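Local coordinates for hydrolase (PDB 1UFO), which is probably a hydrolase of the alpha/beta hydrolase fold, with substrate and reaction not established, at residues L28-L33 and A116-L121; E38-L43 and H217-L222; P45-R50 and A229-W234; R94-A99 and E125-R130; A134-G139 and P221-V226. All coordinates share one frame; numbering follows the deposited sequence.

Interaction 1: residues L28-L33 and A116-L121; sequences LALHGL and AFVAHL
In this alpha/beta hydrolase fold, Leu30 of strand 25-30 packs against Val118 of helix 114-124. That helix follows a turn consistent with a nucleophile elbow, where such enzymes carry their catalytic serine. The contact is small, buried and apolar, with no hydrogen bond crossing it. The CA atoms of Leu30 and Ala116 lie 7.3 Å apart, the nearest pair of the two segments.

One branch of Leu30 does the touching. Its CD1 reaches CG1 of Val118 at 3.7 Å, and the two side chains cross at about a right angle. Leu30 CG stands opposite its own carbonyl carbon (chi1 -52°), which lets the extended chain carry CD1 onto the helix. In Val118, CG1 lies anti to the backbone N (chi1 174°) and forms the nearest surface. Beyond it, Leu30 CD1 comes within 4.4 Å of Ala119 N.

The backbone of Leu30 bonds to Ala110 and Gly112 of strand 107-112. Segment 116-121 also lies in a region predicted to be transmembrane, yet the helix packs against the sheet of a compact fold. Past Leu30 the strand ends, and the chain turns through His31. There the ND1-H of His31 bonds to Gly32 O at 2.8 Å; the acceptor lies in the imidazole plane and the N-H...O angle is 157°.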
# COMPACT_ATOMS: atom_id res chain seq x y z
N LEU A 28 16.95 1.32 -9.79
CA LEU A 28 18.24 1.14 -9.10
C LEU A 28 17.89 0.77 -7.68
O LEU A 28 17.21 1.54 -6.99
CB LEU A 28 19.11 2.46 -9.13
CG LEU A 28 20.39 2.39 -8.28
CD1 LEU A 28 21.32 1.25 -8.72
CD2 LEU A 28 21.17 3.78 -8.42
N ALA A 29 18.38 -0.38 -7.24
CA ALA A 29 18.06 -0.92 -5.87
C ALA A 29 19.29 -0.89 -5.01
O ALA A 29 20.35 -1.32 -5.44
CB ALA A 29 17.50 -2.35 -5.98
N LEU A 30 19.13 -0.41 -3.78
CA LEU A 30 20.19 -0.18 -2.80
C LEU A 30 19.91 -1.03 -1.59
O LEU A 30 18.90 -0.88 -0.90
CB LEU A 30 20.24 1.29 -2.35
CG LEU A 30 20.30 2.24 -3.56
CD1 LEU A 30 20.30 3.71 -3.02
CD2 LEU A 30 21.59 2.04 -4.44
N HIS A 31 20.81 -2.01 -1.38
CA HIS A 31 20.64 -2.99 -0.34
C HIS A 31 20.88 -2.40 1.05
O HIS A 31 21.32 -1.24 1.17
CB HIS A 31 21.60 -4.19 -0.66
CG HIS A 31 23.05 -3.89 -0.47
ND1 HIS A 31 23.63 -3.72 0.78
CD2 HIS A 31 24.05 -3.72 -1.39
CE1 HIS A 31 24.94 -3.51 0.63
NE2 HIS A 31 25.22 -3.52 -0.69
N GLY A 32 20.68 -3.24 2.09
CA GLY A 32 20.87 -2.74 3.45
C GLY A 32 22.15 -3.22 4.11
O GLY A 32 22.94 -3.90 3.45
N LEU A 33 22.32 -2.87 5.38
CA LEU A 33 23.53 -3.25 6.09
C LEU A 33 23.62 -4.74 6.15
O LEU A 33 22.60 -5.45 6.35
CB LEU A 33 23.48 -2.62 7.50
CG LEU A 33 24.78 -2.65 8.23
CD1 LEU A 33 25.82 -1.81 7.49
CD2 LEU A 33 24.52 -2.03 9.61
N ALA A 116 17.34 2.50 2.15
CA ALA A 116 16.20 3.42 2.15
C ALA A 116 16.69 4.78 2.66
O ALA A 116 16.28 5.86 2.16
CB ALA A 116 15.09 2.88 3.05
N PHE A 117 17.60 4.75 3.66
CA PHE A 117 18.13 6.01 4.17
C PHE A 117 18.97 6.69 3.09
O PHE A 117 18.94 7.91 2.96
CB PHE A 117 19.01 5.73 5.43
CG PHE A 117 19.57 6.98 6.02
CD1 PHE A 117 18.75 7.84 6.75
CD2 PHE A 117 20.93 7.31 5.84
CE1 PHE A 117 19.25 9.01 7.31
CE2 PHE A 117 21.46 8.46 6.42
CZ PHE A 117 20.60 9.33 7.15
N VAL A 118 19.74 5.88 2.33
CA VAL A 118 20.53 6.44 1.23
C VAL A 118 19.59 7.09 0.21
O VAL A 118 19.93 8.12 -0.34
CB VAL A 118 21.38 5.34 0.58
CG1 VAL A 118 22.14 5.91 -0.73
CG2 VAL A 118 22.43 4.92 1.60
N ALA A 119 18.46 6.45 -0.11
CA ALA A 119 17.48 7.06 -1.04
C ALA A 119 17.08 8.45 -0.49
O ALA A 119 16.95 9.43 -1.28
CB ALA A 119 16.25 6.10 -1.17
N HIS A 120 16.85 8.55 0.81
CA HIS A 120 16.54 9.85 1.42
C HIS A 120 17.68 10.86 1.26
O HIS A 120 17.43 12.02 0.89
CB HIS A 120 16.19 9.62 2.88
CG HIS A 120 14.75 9.29 3.08
ND1 HIS A 120 13.75 10.25 3.13
CD2 HIS A 120 14.13 8.08 3.27
CE1 HIS A 120 12.60 9.65 3.37
NE2 HIS A 120 12.79 8.34 3.46
N LEU A 121 18.91 10.43 1.51
CA LEU A 121 20.06 11.31 1.35
C LEU A 121 20.07 11.85 -0.12
O LEU A 121 20.36 13.02 -0.35
CB LEU A 121 21.38 10.58 1.59
CG LEU A 121 21.72 10.13 3.00
CD1 LEU A 121 22.95 9.37 3.08
CD2 LEU A 121 21.79 11.42 3.88

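Interaction 2: residues E38-L43 and H217-L222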
# COMPACT_ATOMS: atom_id res chain seq x y z
N GLU A 38 23.09 -8.93 -4.82
CA GLU A 38 22.24 -10.06 -5.21
C GLU A 38 21.05 -10.22 -4.29
O GLU A 38 19.99 -10.59 -4.77
CB GLU A 38 23.04 -11.38 -5.16
CG GLU A 38 24.25 -11.41 -6.10
CD GLU A 38 25.51 -10.63 -5.62
OE1 GLU A 38 26.39 -10.41 -6.49
OE2 GLU A 38 25.61 -10.25 -4.44
N HIS A 39 21.27 -9.96 -3.01
CA HIS A 39 20.18 -10.12 -2.04
C HIS A 39 19.02 -9.15 -2.34
O HIS A 39 17.88 -9.56 -2.39
CB HIS A 39 20.70 -9.86 -0.62
CG HIS A 39 19.69 -10.15 0.43
ND1 HIS A 39 19.39 -9.26 1.44
CD2 HIS A 39 18.89 -11.23 0.61
CE1 HIS A 39 18.46 -9.79 2.22
NE2 HIS A 39 18.13 -10.99 1.74
N ILE A 40 19.34 -7.87 -2.55
CA ILE A 40 18.21 -6.92 -2.74
C ILE A 40 17.46 -7.22 -4.08
O ILE A 40 16.22 -7.18 -4.09
CB ILE A 40 18.73 -5.44 -2.64
CG1 ILE A 40 17.53 -4.48 -2.73
CG2 ILE A 40 19.66 -5.10 -3.79
CD1 ILE A 40 16.68 -4.59 -1.53
N LEU A 41 18.14 -7.63 -5.16
CA LEU A 41 17.39 -7.92 -6.39
C LEU A 41 16.51 -9.18 -6.21
O LEU A 41 15.40 -9.24 -6.74
CB LEU A 41 18.32 -8.10 -7.58
CG LEU A 41 19.03 -6.75 -7.92
CD1 LEU A 41 19.68 -6.98 -9.29
CD2 LEU A 41 18.09 -5.55 -7.96
N ALA A 42 16.98 -10.15 -5.41
CA ALA A 42 16.20 -11.36 -5.19
C ALA A 42 14.90 -11.09 -4.40
O ALA A 42 13.99 -11.88 -4.49
CB ALA A 42 17.04 -12.40 -4.42
N LEU A 43 14.90 -9.97 -3.67
CA LEU A 43 13.69 -9.62 -2.87
C LEU A 43 12.70 -8.80 -3.72
O LEU A 43 11.67 -8.33 -3.15
CB LEU A 43 14.18 -8.79 -1.63
CG LEU A 43 15.00 -9.62 -0.59
CD1 LEU A 43 15.73 -8.65 0.33
CD2 LEU A 43 14.12 -10.62 0.12
N HIS A 217 11.49 -6.70 10.27
CA HIS A 217 12.53 -6.08 9.44
C HIS A 217 13.01 -6.98 8.27
O HIS A 217 14.19 -7.45 8.16
CB HIS A 217 13.69 -5.64 10.39
CG HIS A 217 14.63 -4.71 9.72
ND1 HIS A 217 14.29 -3.42 9.45
CD2 HIS A 217 15.89 -4.90 9.26
CE1 HIS A 217 15.34 -2.82 8.88
NE2 HIS A 217 16.32 -3.69 8.76
N THR A 218 12.05 -7.26 7.38
CA THR A 218 12.29 -8.01 6.16
C THR A 218 11.43 -7.43 5.03
O THR A 218 10.36 -6.91 5.25
CB THR A 218 11.98 -9.53 6.27
OG1 THR A 218 10.58 -9.72 6.38
CG2 THR A 218 12.63 -10.10 7.52
N LEU A 219 11.95 -7.57 3.81
CA LEU A 219 11.27 -7.05 2.63
C LEU A 219 10.42 -8.22 2.18
O LEU A 219 10.87 -9.14 1.52
CB LEU A 219 12.32 -6.63 1.59
CG LEU A 219 11.80 -5.66 0.48
CD1 LEU A 219 12.95 -5.06 -0.30
CD2 LEU A 219 10.81 -6.31 -0.43
N THR A 220 9.14 -8.21 2.56
CA THR A 220 8.25 -9.36 2.28
C THR A 220 7.73 -9.36 0.86
O THR A 220 7.68 -8.31 0.19
CB THR A 220 6.98 -9.35 3.17
OG1 THR A 220 6.20 -8.18 2.83
CG2 THR A 220 7.35 -9.27 4.61
N PRO A 221 7.27 -10.50 0.38
CA PRO A 221 6.75 -10.56 -0.98
C PRO A 221 5.55 -9.64 -1.12
O PRO A 221 5.41 -9.05 -2.20
CB PRO A 221 6.31 -12.00 -1.17
CG PRO A 221 7.36 -12.80 -0.26
CD PRO A 221 7.38 -11.84 1.02
N LEU A 222 4.72 -9.50 -0.09
CA LEU A 222 3.56 -8.58 -0.22
C LEU A 222 4.05 -7.10 -0.37
O LEU A 222 3.53 -6.35 -1.19
CB LEU A 222 2.62 -8.67 0.99
CG LEU A 222 1.41 -7.73 0.90
CD1 LEU A 222 0.53 -7.93 -0.36
CD2 LEU A 222 0.54 -7.92 2.16
O HOH W 1 10.32 -9.99 -1.27
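Ile40 is the first residue of helix 37-42 to meet Leu219, which lies in the loop leading into helix 221-236. Its CG1 is anti to the backbone N (chi1 -175°), and the branch runs on to CD1, which touches CD1 of Leu219 at 4.0 Å. The two side chains approach at a slant. Ile40 also packs on Ala56 of strand 52-56.

Leu43 comes next, just past the helix end, and carries more of the contact. Its CB lies 4.1 Å from CD1 of Leu219, and its own CD1 is 4.2 Å from Leu219 CB. The two leucines therefore lap over one another. Leu43 CD1 also sits over one face of the His39 ring, 3.5 Å above its plane and offset toward the rim. On the other branch of Leu219, CD2 rests against Leu43 O at 3.5 Å.

One water joins the two backbones. It donates to Leu43 O at 2.8 Å and to Leu219 O at 3.0 Å.

On either side of Leu219 in the sequence lie residues with polar partners. Before it, His217 bonds to Asp183 and Ser113, a probable Ser-His-Asp triad. After it, Thr220 is the N-cap of helix 221-236, its OG1 bonded to Met223 N.

The chemistry is thus mainly apolar. Two carbonyl oxygens, both acceptors, cannot bond to each other, and the water serves both by giving one proton to each.

Interaction 3: residues P45-R50 and A229-W234; sequences PGYAER and AFLEHW
Arg50 and Glu232 form a salt bridge between the loop before strand 52-56 and helix 221-236, the last helix of this alpha/beta hydrolase chain. Arg50 NH1 lies 2.7 Å from Glu232 OE2. The oxygen comes in at the edge of the guanidinium, near its plane, but the two flat groups are turned 53° apart. The hydrogen bond within the bridge is weak, with an N-H...O angle of 127°. Arg50 leaves its backbone with CG anti to N (chi1 -163°), then bends at chi2 and chi3, which brings NH1 round to the carboxylate. An alanine in place of Arg50 is likely to leave Glu232 OE2 without its charged mate on this loop.

Beside the bridge lies an apolar contact. Tyr47 CE1 meets Leu231 CD1 at 4.0 Å, the two side chains crossing at about a right angle.

Further out, Glu232 OE1 makes a second salt bridge, to Lys24 NZ, so the carboxylate is shared by two cations. The second subunit approaches as well: its Arg50 packs on this Arg50, and its Arg225 forms a long, weak ion pair with Glu232. Leu231 and Glu232 both rest on Phe52, and Tyr47 on Leu54, which ties the contact to strand 52-56. The far end of the tyrosine is fixed by a hydrogen bond between its OH and the backbone O of Ala224.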
# COMPACT_ATOMS: atom_id res chain seq x y z
N PRO A 45 10.86 -9.90 -6.54
CA PRO A 45 10.31 -10.83 -7.54
C PRO A 45 9.24 -10.17 -8.41
O PRO A 45 8.45 -9.34 -7.95
CB PRO A 45 9.76 -11.97 -6.66
CG PRO A 45 9.21 -11.23 -5.46
CD PRO A 45 10.40 -10.26 -5.18
N GLY A 46 9.21 -10.56 -9.70
CA GLY A 46 8.25 -10.05 -10.64
C GLY A 46 8.49 -8.68 -11.28
O GLY A 46 7.79 -8.31 -12.21
N TYR A 47 9.47 -7.96 -10.78
CA TYR A 47 9.70 -6.62 -11.26
C TYR A 47 10.30 -6.65 -12.68
O TYR A 47 9.78 -5.96 -13.54
CB TYR A 47 10.65 -5.86 -10.32
CG TYR A 47 10.03 -5.29 -9.06
CD1 TYR A 47 10.23 -3.96 -8.78
CD2 TYR A 47 9.32 -6.07 -8.17
CE1 TYR A 47 9.71 -3.35 -7.57
CE2 TYR A 47 8.82 -5.52 -6.96
CZ TYR A 47 9.04 -4.16 -6.70
OH TYR A 47 8.56 -3.60 -5.54
N ALA A 48 11.30 -7.50 -12.87
CA ALA A 48 11.90 -7.59 -14.22
C ALA A 48 10.89 -8.14 -15.20
O ALA A 48 10.75 -7.64 -16.35
CB ALA A 48 13.17 -8.38 -14.15
N GLU A 49 10.11 -9.13 -14.73
CA GLU A 49 9.08 -9.71 -15.62
C GLU A 49 8.01 -8.74 -16.08
O GLU A 49 7.33 -8.93 -17.12
CB GLU A 49 8.45 -10.92 -14.89
CG GLU A 49 9.40 -12.00 -14.60
CD GLU A 49 10.30 -11.80 -13.38
OE1 GLU A 49 10.23 -10.77 -12.70
OE2 GLU A 49 11.11 -12.70 -13.11
N ARG A 50 7.82 -7.64 -15.34
CA ARG A 50 6.86 -6.61 -15.63
C ARG A 50 7.51 -5.52 -16.50
O ARG A 50 6.86 -4.58 -16.95
CB ARG A 50 6.39 -6.05 -14.29
CG ARG A 50 5.17 -5.28 -14.20
CD ARG A 50 3.96 -6.21 -14.40
NE ARG A 50 3.55 -7.02 -13.26
CZ ARG A 50 2.66 -6.67 -12.31
NH1 ARG A 50 2.07 -5.47 -12.29
NH2 ARG A 50 2.27 -7.59 -11.43
N ALA A 229 3.25 -1.92 -7.74
CA ALA A 229 2.03 -1.17 -8.15
C ALA A 229 2.29 0.34 -8.07
O ALA A 229 1.88 1.05 -8.94
CB ALA A 229 0.83 -1.55 -7.20
N PHE A 230 2.97 0.80 -7.02
CA PHE A 230 3.27 2.21 -6.84
C PHE A 230 4.13 2.71 -7.99
O PHE A 230 3.84 3.77 -8.52
CB PHE A 230 3.98 2.38 -5.49
CG PHE A 230 4.20 3.83 -5.09
CD1 PHE A 230 3.19 4.54 -4.40
CD2 PHE A 230 5.42 4.46 -5.32
CE1 PHE A 230 3.42 5.83 -3.96
CE2 PHE A 230 5.65 5.78 -4.85
CZ PHE A 230 4.63 6.48 -4.16
N LEU A 231 5.17 1.93 -8.33
CA LEU A 231 6.05 2.31 -9.48
C LEU A 231 5.25 2.32 -10.79
O LEU A 231 5.40 3.27 -11.55
CB LEU A 231 7.19 1.32 -9.66
CG LEU A 231 8.19 1.29 -8.49
CD1 LEU A 231 9.37 0.37 -8.86
CD2 LEU A 231 8.63 2.71 -8.11
N GLU A 232 4.42 1.33 -11.04
CA GLU A 232 3.70 1.37 -12.32
C GLU A 232 2.73 2.54 -12.37
O GLU A 232 2.60 3.15 -13.44
CB GLU A 232 2.98 0.10 -12.63
CG GLU A 232 3.96 -1.05 -12.83
CD GLU A 232 3.29 -2.27 -13.37
OE1 GLU A 232 3.77 -2.78 -14.41
OE2 GLU A 232 2.31 -2.80 -12.80
N HIS A 233 2.08 2.88 -11.23
CA HIS A 233 1.16 4.02 -11.24
C HIS A 233 1.92 5.29 -11.65
O HIS A 233 1.47 6.05 -12.51
CB HIS A 233 0.60 4.21 -9.82
CG HIS A 233 -0.32 5.38 -9.73
ND1 HIS A 233 -1.59 5.36 -10.26
CD2 HIS A 233 -0.11 6.65 -9.28
CE1 HIS A 233 -2.11 6.57 -10.16
NE2 HIS A 233 -1.24 7.37 -9.57
N TRP A 234 3.10 5.53 -11.05
CA TRP A 234 3.83 6.76 -11.37
C TRP A 234 4.49 6.70 -12.77
O TRP A 234 4.64 7.71 -13.40
CB TRP A 234 4.86 7.12 -10.26
CG TRP A 234 4.10 7.57 -9.04
CD1 TRP A 234 3.95 6.88 -7.80
CD2 TRP A 234 3.26 8.71 -8.96
NE1 TRP A 234 3.04 7.58 -7.05
CE2 TRP A 234 2.61 8.69 -7.71
CE3 TRP A 234 3.00 9.77 -9.84
CZ2 TRP A 234 1.68 9.70 -7.33
CZ3 TRP A 234 2.12 10.77 -9.46
CH2 TRP A 234 1.46 10.73 -8.21

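Interaction 4: residues R94-A99 and E125-R130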
# COMPACT_ATOMS: atom_id res chain seq x y z
N ARG A 94 25.92 8.58 -9.20
CA ARG A 94 26.68 8.44 -10.48
C ARG A 94 26.17 7.26 -11.30
O ARG A 94 25.98 7.40 -12.55
CB ARG A 94 28.19 8.33 -10.22
CG ARG A 94 28.78 9.70 -9.81
CD ARG A 94 30.29 9.64 -9.74
NE ARG A 94 30.72 8.81 -8.62
CZ ARG A 94 31.27 7.59 -8.67
NH1 ARG A 94 31.59 6.96 -7.53
NH2 ARG A 94 31.50 7.00 -9.84
N VAL A 95 25.85 6.16 -10.62
CA VAL A 95 25.32 4.99 -11.35
C VAL A 95 23.98 5.33 -12.00
O VAL A 95 23.72 4.98 -13.15
CB VAL A 95 25.17 3.78 -10.39
CG1 VAL A 95 24.35 2.59 -11.10
CG2 VAL A 95 26.60 3.26 -9.97
N ALA A 96 23.10 5.97 -11.26
CA ALA A 96 21.76 6.33 -11.76
C ALA A 96 21.86 7.28 -12.93
O ALA A 96 21.15 7.12 -13.91
CB ALA A 96 20.92 6.95 -10.59
N GLU A 97 22.68 8.32 -12.79
CA GLU A 97 22.80 9.29 -13.88
C GLU A 97 23.38 8.61 -15.13
O GLU A 97 22.88 8.92 -16.22
CB GLU A 97 23.61 10.53 -13.40
CG GLU A 97 22.82 11.24 -12.37
CD GLU A 97 23.61 12.38 -11.74
OE1 GLU A 97 24.90 12.35 -11.77
OE2 GLU A 97 22.92 13.26 -11.17
N GLU A 98 24.34 7.70 -15.01
CA GLU A 98 24.87 7.02 -16.18
C GLU A 98 23.78 6.07 -16.77
O GLU A 98 23.62 5.97 -18.01
CB GLU A 98 26.15 6.22 -15.84
CG GLU A 98 26.68 5.30 -16.98
CD GLU A 98 26.93 6.05 -18.27
OE1 GLU A 98 26.88 5.39 -19.37
OE2 GLU A 98 27.19 7.28 -18.15
N ALA A 99 23.03 5.39 -15.92
CA ALA A 99 22.06 4.44 -16.44
C ALA A 99 21.00 5.21 -17.25
O ALA A 99 20.54 4.79 -18.31
CB ALA A 99 21.38 3.69 -15.22
N GLU A 125 19.49 15.84 -1.46
CA GLU A 125 20.52 16.60 -2.19
C GLU A 125 20.08 16.91 -3.61
O GLU A 125 20.89 17.27 -4.47
CB GLU A 125 21.89 15.87 -2.12
CG GLU A 125 22.08 14.73 -3.04
CD GLU A 125 23.55 14.28 -3.16
OE1 GLU A 125 23.87 13.69 -4.23
OE2 GLU A 125 24.35 14.53 -2.20
N GLY A 126 18.78 16.75 -3.85
CA GLY A 126 18.19 17.14 -5.13
C GLY A 126 18.22 16.16 -6.27
O GLY A 126 18.00 16.54 -7.43
N PHE A 127 18.47 14.88 -5.97
CA PHE A 127 18.40 13.88 -7.06
C PHE A 127 16.87 13.68 -7.31
O PHE A 127 16.11 13.55 -6.36
CB PHE A 127 19.08 12.57 -6.62
CG PHE A 127 19.01 11.53 -7.67
CD1 PHE A 127 19.63 11.77 -8.91
CD2 PHE A 127 18.32 10.39 -7.48
CE1 PHE A 127 19.53 10.84 -9.96
CE2 PHE A 127 18.22 9.45 -8.54
CZ PHE A 127 18.84 9.71 -9.77
N ARG A 128 16.45 13.66 -8.59
CA ARG A 128 15.04 13.64 -8.92
C ARG A 128 14.59 12.47 -9.80
O ARG A 128 14.36 12.64 -11.02
CB ARG A 128 14.66 14.97 -9.58
CG ARG A 128 14.87 16.19 -8.69
CD ARG A 128 13.77 16.34 -7.62
NE ARG A 128 14.04 17.40 -6.65
CZ ARG A 128 13.85 18.70 -6.82
NH1 ARG A 128 14.19 19.54 -5.82
NH2 ARG A 128 13.28 19.19 -7.94
N PRO A 129 14.49 11.26 -9.22
CA PRO A 129 14.04 10.08 -9.97
C PRO A 129 12.51 10.23 -10.13
O PRO A 129 11.89 11.15 -9.57
CB PRO A 129 14.40 8.91 -9.08
CG PRO A 129 14.22 9.50 -7.64
CD PRO A 129 14.67 10.97 -7.77
N ARG A 130 11.90 9.31 -10.86
CA ARG A 130 10.47 9.36 -11.08
C ARG A 130 9.69 8.89 -9.85
O ARG A 130 8.49 9.14 -9.79
CB ARG A 130 10.11 8.51 -12.30
CG ARG A 130 10.52 9.27 -13.57
CD ARG A 130 9.42 10.38 -13.89
NE ARG A 130 8.15 9.72 -14.20
CZ ARG A 130 7.80 9.29 -15.42
NH1 ARG A 130 6.62 8.68 -15.58
NH2 ARG A 130 8.61 9.50 -16.48
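Helix 77-103 passes the chain that carries Phe127 at some distance, with 8.8 Å between the CA atoms of Ala96 and Pro129 and 9.3 Å between those of Glu97 and Phe127. Gly126, with phi 86°, is the C-prime residue of a Schellman motif that ends helix 114-124 and turns the chain toward strand 132-135.

Phe127 makes the contact. Its CG is anti to the backbone N (chi1 179°), and the ring points its far end at the helix. Phe127 CZ meets Ala96 CB at 3.6 Å, where the ring closes on a small methyl. On the next residue, Glu97 CG lies 4.1 Å from Phe127 CE1. Glu97 and Phe127 run past each other in opposite directions. Only the aliphatic part of Glu97 serves the ring; its OE2 forms a salt bridge with Arg93 NE.

Within its own segment, Phe127 has Pro129 N over one face, 4.1 Å above the plane.

Strands complete the setting. Ala96 also packs on Leu28 of strand 25-30 and Leu107 of strand 107-112, while Phe127 rests on Leu109. The contact thus joins helix 77-103 to the loop between helix 114-124 and strand 132-135, against the parallel strands 25-30 and 107-112.

Interaction 5: residues A134-G139 and P221-V226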
# COMPACT_ATOMS: atom_id res chain seq x y z
N ALA A 134 10.93 3.05 -0.36
CA ALA A 134 11.79 2.98 0.82
C ALA A 134 11.22 1.83 1.66
O ALA A 134 10.20 1.95 2.35
CB ALA A 134 11.70 4.35 1.60
N PHE A 135 11.93 0.68 1.57
CA PHE A 135 11.49 -0.49 2.29
C PHE A 135 12.19 -0.58 3.65
O PHE A 135 13.37 -0.31 3.74
CB PHE A 135 11.91 -1.74 1.54
CG PHE A 135 11.21 -1.97 0.26
CD1 PHE A 135 11.79 -1.55 -0.97
CD2 PHE A 135 9.99 -2.69 0.21
CE1 PHE A 135 11.18 -1.85 -2.18
CE2 PHE A 135 9.38 -2.99 -0.99
CZ PHE A 135 9.97 -2.57 -2.22
N ILE A 136 11.41 -0.92 4.67
CA ILE A 136 11.91 -1.17 6.04
C ILE A 136 12.98 -0.19 6.53
O ILE A 136 14.00 -0.57 7.09
CB ILE A 136 12.38 -2.69 6.17
CG1 ILE A 136 13.66 -2.98 5.34
CG2 ILE A 136 11.17 -3.60 5.74
CD1 ILE A 136 14.05 -4.54 5.57
N GLY A 137 12.67 1.08 6.35
CA GLY A 137 13.64 2.11 6.67
C GLY A 137 13.09 3.42 7.14
O GLY A 137 11.91 3.52 7.50
N SER A 138 13.95 4.43 7.08
CA SER A 138 13.63 5.74 7.63
C SER A 138 14.52 6.82 7.05
O SER A 138 15.61 6.51 6.49
CB SER A 138 13.86 5.63 9.14
OG SER A 138 13.81 6.91 9.78
N GLY A 139 14.03 8.05 7.12
CA GLY A 139 14.73 9.24 6.66
C GLY A 139 15.58 9.92 7.76
O GLY A 139 16.14 10.98 7.52
N PRO A 221 7.27 -10.50 0.38
CA PRO A 221 6.75 -10.56 -0.98
C PRO A 221 5.55 -9.64 -1.12
O PRO A 221 5.41 -9.05 -2.20
CB PRO A 221 6.31 -12.00 -1.17
CG PRO A 221 7.36 -12.80 -0.26
CD PRO A 221 7.38 -11.84 1.02
N LEU A 222 4.72 -9.50 -0.09
CA LEU A 222 3.56 -8.58 -0.22
C LEU A 222 4.05 -7.10 -0.37
O LEU A 222 3.53 -6.35 -1.19
CB LEU A 222 2.62 -8.67 0.99
CG LEU A 222 1.41 -7.73 0.90
CD1 LEU A 222 0.53 -7.93 -0.36
CD2 LEU A 222 0.54 -7.92 2.16
N MSE A 223 5.06 -6.70 0.41
CA MSE A 223 5.63 -5.37 0.24
C MSE A 223 6.16 -5.22 -1.19
O MSE A 223 5.97 -4.20 -1.80
CB MSE A 223 6.79 -5.19 1.24
CG MSE A 223 6.38 -4.90 2.69
SE MSE A 223 7.97 -4.85 3.75
CE MSE A 223 7.15 -5.36 5.48
N ALA A 224 6.84 -6.23 -1.72
CA ALA A 224 7.37 -6.04 -3.06
C ALA A 224 6.28 -5.83 -4.05
O ALA A 224 6.41 -5.02 -4.95
CB ALA A 224 8.22 -7.29 -3.42
N ARG A 225 5.19 -6.62 -3.94
CA ARG A 225 4.08 -6.52 -4.87
C ARG A 225 3.40 -5.12 -4.78
O ARG A 225 3.09 -4.51 -5.82
CB ARG A 225 3.08 -7.66 -4.56
CG ARG A 225 1.83 -7.68 -5.54
CD ARG A 225 2.34 -7.99 -6.93
NE ARG A 225 1.41 -8.49 -7.98
CZ ARG A 225 1.07 -9.78 -8.20
NH1 ARG A 225 0.27 -10.01 -9.22
NH2 ARG A 225 1.47 -10.82 -7.46
N VAL A 226 3.27 -4.58 -3.56
CA VAL A 226 2.66 -3.24 -3.45
C VAL A 226 3.60 -2.16 -4.03
O VAL A 226 3.18 -1.20 -4.67
CB VAL A 226 2.33 -2.95 -1.97
CG1 VAL A 226 1.94 -1.51 -1.79
CG2 VAL A 226 1.18 -3.87 -1.57
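Phe135, at the end of strand 132-135, turns the edge of its ring to Met223 of helix 221-236. Phe135 CE2 lies 3.7 Å from Met223 O, which sits near the ring plane. Phe135 CE2 is also 4.1 Å from Met223 CB. The ring meets the base of the methionine and its carbonyl. The phenylalanine and the methionine slide past each other in opposite directions. Phe135 CE2 also comes within 4.2 Å of Ala224 N, one residue on.

Met223, modelled as selenomethionine, stretches back the other way. Its CG is anti to the carbonyl carbon (chi1 -77°) and the chain runs extended from there, which takes SE past the phenylalanine to Ile136. There CG2 of Ile136 meets Met223 SE at 4.0 Å, and these two side chains cross at about a right angle. Ile136 has the left-handed backbone angles phi 41° and psi 49°, rare for a branched residue, where the strand gives way to loop. The two neighbours Phe135 and Ile136 thus touch different parts of one side chain, its base and its selenium.

No hydrogen bond crosses between the segments, and every touching residue is buried. Ile136 also touches His217, the histidine of the probable catalytic triad, so this packing borders the likely active site.

Strand 132-135 lies between strands 107-112 and 175-180. Met223 also packs on Leu178 of strand 175-180 and Glu212 of strand 207-212. On its outer side helix 221-236 meets the second subunit, where Val226 packs on Val226 of that chain.

Interactions 1 and 5 join helices to strands of the central sheet; interactions 2, 3 and 4 join helices and loops around it. Interactions 2, 3 and 5 all use helix 221-236 and have residues packed on the second subunit; interactions 2 and 5 share Pro221 and Leu222, with centres about 9 Å apart. Interaction 1 lies about 2 Å from the chain's centre and touches interactions 2, 4 and 5. Interactions 2 and 4 lie on opposite sides of that centre, their own centres about 22 Å apart. Interactions 2 and 3 join early residues to the chain's end; interaction 4 falls within both spans. Interactions 1 and 5 border the probable active site and interaction 2 holds its histidine.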